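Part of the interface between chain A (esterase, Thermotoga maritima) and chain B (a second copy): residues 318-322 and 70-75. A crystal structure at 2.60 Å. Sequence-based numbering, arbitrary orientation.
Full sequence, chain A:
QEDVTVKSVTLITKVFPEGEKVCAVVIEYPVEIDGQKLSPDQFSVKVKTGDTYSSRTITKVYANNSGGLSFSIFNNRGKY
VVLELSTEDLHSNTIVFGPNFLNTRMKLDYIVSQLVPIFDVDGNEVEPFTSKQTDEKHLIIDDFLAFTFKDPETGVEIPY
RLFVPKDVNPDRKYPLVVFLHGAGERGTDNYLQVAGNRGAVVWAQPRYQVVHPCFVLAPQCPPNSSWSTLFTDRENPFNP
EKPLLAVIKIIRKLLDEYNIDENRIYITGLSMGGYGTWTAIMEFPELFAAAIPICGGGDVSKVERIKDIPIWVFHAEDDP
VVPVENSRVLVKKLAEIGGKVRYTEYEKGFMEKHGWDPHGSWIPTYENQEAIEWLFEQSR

Chain A, residues 318-322: DDPVV
Chain B, residues 70-75: SFSIFN

Two loops from two copies of the esterase meet here, neither with regular helix or strand. They bury 256 Å² together. The register is set by Pro A320 and Ser B72, whose CA atoms lie 4.4 Å apart. Near this pair the two chains run in roughly the same direction.

Pro A320 is the main bump of chain A and gives up 89 Å² to the other loop. Its ring is C-gamma endo, with phi/psi -86/-6. The CB corner of the ring packs against Phe B71 and Ile B73. Pro A320 CB lies 3.7 Å from Phe B71 CE2, which meets it obliquely, and 3.6 Å from Ile B73 CG2. This corner can thus meet both side chains at once. Phe B71 is extended (-139/120) with chi1 t and chi2 61°, which brings the end of its ring nearer to chain A.

The polar centre is Pro A320 O. Ile B73 N donates a hydrogen bond to Pro A320 O (3.0 Å, 147° at the hydrogen). Ser B72 OG donates another to Pro A320 O (3.1 Å). Ser B72, at -111/132, suits its place because its hydroxyl, with chi1 t, reaches that oxygen. Two CA-H...O contacts add to this: Ser B72 CA to Pro A320 O at 3.2 Å, and Pro A320 CA to Phe B71 O at 3.4 Å.

Chain B then turns through Ile B73 (-47/-22) and Phe B74 (-86/-43). Ile B73 points its CA-to-CB bond toward chain A, with chi1 p and chi2 t. Ile B73 CD1 lies 4.1 Å from Val A321 CG2. Phe B74 (chi1 m, chi2 -38°) places CE2 3.5 Å from Val A321 O and CZ 4.4 Å from Val A321 CG1. Val A321 (-98/-51, chi1 t) thus offers its branched side chain to both residues.

Asp A319 (-61/116, chi1 t) braces the chain A loop from behind. Its CA-to-CB bond points away. Asp A319 OD1 accepts hydrogen bonds from Val A321 N (2.7 Å) and Val A322 N (2.9 Å).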

ATOM      1  N   ASP A 318       6.746  30.760  -9.275  1.00 29.47           N
ATOM      2  CA  ASP A 318       7.502  30.482  -8.061  1.00 29.19           C
ATOM      3  C   ASP A 318       8.947  30.098  -8.311  1.00 29.58           C
ATOM      4  O   ASP A 318       9.486  29.337  -7.516  1.00 29.78           O
ATOM      5  CB  ASP A 318       6.842  29.350  -7.254  1.00 28.45           C
ATOM      6  CG  ASP A 318       6.467  28.167  -8.107  1.00 28.06           C
ATOM      7  OD1 ASP A 318       6.657  28.194  -9.345  1.00 30.39           O
ATOM      8  OD2 ASP A 318       5.951  27.203  -7.549  1.00 26.49           O
ATOM      9  N   ASP A 319       9.569  30.575  -9.403  1.00 29.62           N
ATOM     10  CA  ASP A 319      11.018  30.352  -9.599  1.00 29.28           C
ATOM     11  C   ASP A 319      11.775  31.013  -8.426  1.00 28.86           C
ATOM     12  O   ASP A 319      11.706  32.223  -8.276  1.00 29.05           O
ATOM     13  CB  ASP A 319      11.493  30.892 -10.963  1.00 29.13           C
ATOM     14  CG  ASP A 319      13.008  30.682 -11.218  1.00 30.13           C
ATOM     15  OD1 ASP A 319      13.812  30.487 -10.276  1.00 29.67           O
ATOM     16  OD2 ASP A 319      13.414  30.753 -12.393  1.00 30.86           O
ATOM     17  N   PRO A 320      12.473  30.216  -7.588  1.00 28.22           N
ATOM     18  CA  PRO A 320      13.171  30.762  -6.432  1.00 28.30           C
ATOM     19  C   PRO A 320      14.594  31.266  -6.728  1.00 29.29           C
ATOM     20  O   PRO A 320      15.251  31.818  -5.834  1.00 29.39           O
ATOM     21  CB  PRO A 320      13.261  29.561  -5.502  1.00 27.72           C
ATOM     22  CG  PRO A 320      13.446  28.416  -6.421  1.00 27.17           C
ATOM     23  CD  PRO A 320      12.657  28.756  -7.685  1.00 27.72           C
ATOM     24  N   VAL A 321      15.069  31.045  -7.950  1.00 30.00           N
ATOM     25  CA  VAL A 321      16.414  31.456  -8.375  1.00 31.12           C
ATOM     26  C   VAL A 321      16.345  32.794  -9.153  1.00 31.94           C
ATOM     27  O   VAL A 321      17.091  33.725  -8.846  1.00 31.73           O
ATOM     28  CB  VAL A 321      17.080  30.359  -9.302  1.00 31.32           C
ATOM     29  CG1 VAL A 321      18.449  30.818  -9.861  1.00 29.71           C
ATOM     30  CG2 VAL A 321      17.167  29.027  -8.582  1.00 30.98           C
ATOM     31  N   VAL A 322      15.451  32.852 -10.154  1.00 31.68           N
ATOM     32  CA  VAL A 322      15.273  34.006 -10.996  1.00 31.62           C
ATOM     33  C   VAL A 322      13.826  34.485 -10.879  1.00 32.65           C
ATOM     34  O   VAL A 322      12.925  33.898 -11.471  1.00 32.26           O
ATOM     35  CB  VAL A 322      15.572  33.680 -12.469  1.00 31.78           C
ATOM     36  CG1 VAL A 322      15.208  34.876 -13.373  1.00 30.22           C
ATOM     37  CG2 VAL A 322      17.069  33.256 -12.669  1.00 31.66           C
TER
ATOM     38  N   SER B  70       6.594  35.141  -1.324  1.00 47.53           N
ATOM     39  CA  SER B  70       7.826  35.127  -2.152  1.00 48.43           C
ATOM     40  C   SER B  70       9.004  34.447  -1.457  1.00 48.39           C
ATOM     41  O   SER B  70       9.225  34.655  -0.249  1.00 48.62           O
ATOM     42  CB  SER B  70       8.213  36.536  -2.642  1.00 48.59           C
ATOM     43  OG  SER B  70       9.059  37.207  -1.713  1.00 50.37           O
ATOM     44  N   PHE B  71       9.745  33.643  -2.220  1.00 48.10           N
ATOM     45  CA  PHE B  71      10.873  32.889  -1.701  1.00 48.27           C
ATOM     46  C   PHE B  71      12.035  32.896  -2.686  1.00 48.81           C
ATOM     47  O   PHE B  71      11.879  32.412  -3.797  1.00 49.18           O
ATOM     48  CB  PHE B  71      10.434  31.450  -1.441  1.00 48.12           C
ATOM     49  CG  PHE B  71      11.567  30.453  -1.281  1.00 47.97           C
ATOM     50  CD1 PHE B  71      12.513  30.583  -0.255  1.00 47.57           C
ATOM     51  CD2 PHE B  71      11.653  29.343  -2.140  1.00 48.46           C
ATOM     52  CE1 PHE B  71      13.555  29.613  -0.104  1.00 48.31           C
ATOM     53  CE2 PHE B  71      12.692  28.367  -2.011  1.00 48.27           C
ATOM     54  CZ  PHE B  71      13.641  28.503  -0.990  1.00 48.05           C
ATOM     55  N   SER B  72      13.192  33.426  -2.282  1.00 48.86           N
ATOM     56  CA  SER B  72      14.415  33.208  -3.047  1.00 49.21           C
ATOM     57  C   SER B  72      15.395  32.322  -2.308  1.00 49.19           C
ATOM     58  O   SER B  72      15.659  32.578  -1.140  1.00 48.71           O
ATOM     59  CB  SER B  72      15.117  34.524  -3.386  1.00 49.54           C
ATOM     60  OG  SER B  72      16.293  34.266  -4.166  1.00 50.52           O
ATOM     61  N   ILE B  73      15.939  31.314  -2.981  1.00 49.26           N
ATOM     62  CA  ILE B  73      17.012  30.502  -2.413  1.00 50.42           C
ATOM     63  C   ILE B  73      18.114  31.354  -1.785  1.00 51.61           C
ATOM     64  O   ILE B  73      18.867  30.881  -0.933  1.00 52.00           O
ATOM     65  CB  ILE B  73      17.636  29.572  -3.471  1.00 49.96           C
ATOM     66  CG1 ILE B  73      18.476  30.378  -4.462  1.00 49.63           C
ATOM     67  CG2 ILE B  73      16.552  28.789  -4.197  1.00 50.54           C
ATOM     68  CD1 ILE B  73      19.492  29.550  -5.218  1.00 50.32           C
ATOM     69  N   PHE B  74      18.202  32.610  -2.209  1.00 52.64           N
ATOM     70  CA  PHE B  74      19.401  33.401  -2.030  1.00 53.82           C
ATOM     71  C   PHE B  74      19.401  34.047  -0.699  1.00 54.58           C
ATOM     72  O   PHE B  74      20.435  34.060  -0.010  1.00 55.45           O
ATOM     73  CB  PHE B  74      19.567  34.445  -3.128  1.00 54.13           C
ATOM     74  CG  PHE B  74      20.053  33.867  -4.411  1.00 54.48           C
ATOM     75  CD1 PHE B  74      21.011  32.844  -4.402  1.00 54.54           C
ATOM     76  CD2 PHE B  74      19.547  34.318  -5.628  1.00 55.03           C
ATOM     77  CE1 PHE B  74      21.462  32.277  -5.592  1.00 55.62           C
ATOM     78  CE2 PHE B  74      19.995  33.774  -6.829  1.00 55.10           C
ATOM     79  CZ  PHE B  74      20.963  32.750  -6.811  1.00 55.70           C
ATOM     80  N   ASN B  75      18.237  34.568  -0.334  1.00 54.76           N
ATOM     81  CA  ASN B  75      18.066  35.210   0.952  1.00 54.68           C
ATOM     82  C   ASN B  75      16.792  34.689   1.592  1.00 53.53           C
ATOM     83  O   ASN B  75      15.740  35.332   1.544  1.00 53.24           O
ATOM     84  CB  ASN B  75      18.004  36.724   0.765  1.00 55.66           C
ATOM     85  CG  ASN B  75      16.804  37.131  -0.027  1.00 57.45           C
ATOM     86  OD1 ASN B  75      16.533  36.555  -1.089  1.00 60.30           O
ATOM     87  ND2 ASN B  75      16.034  38.077   0.501  1.00 58.60           N
TER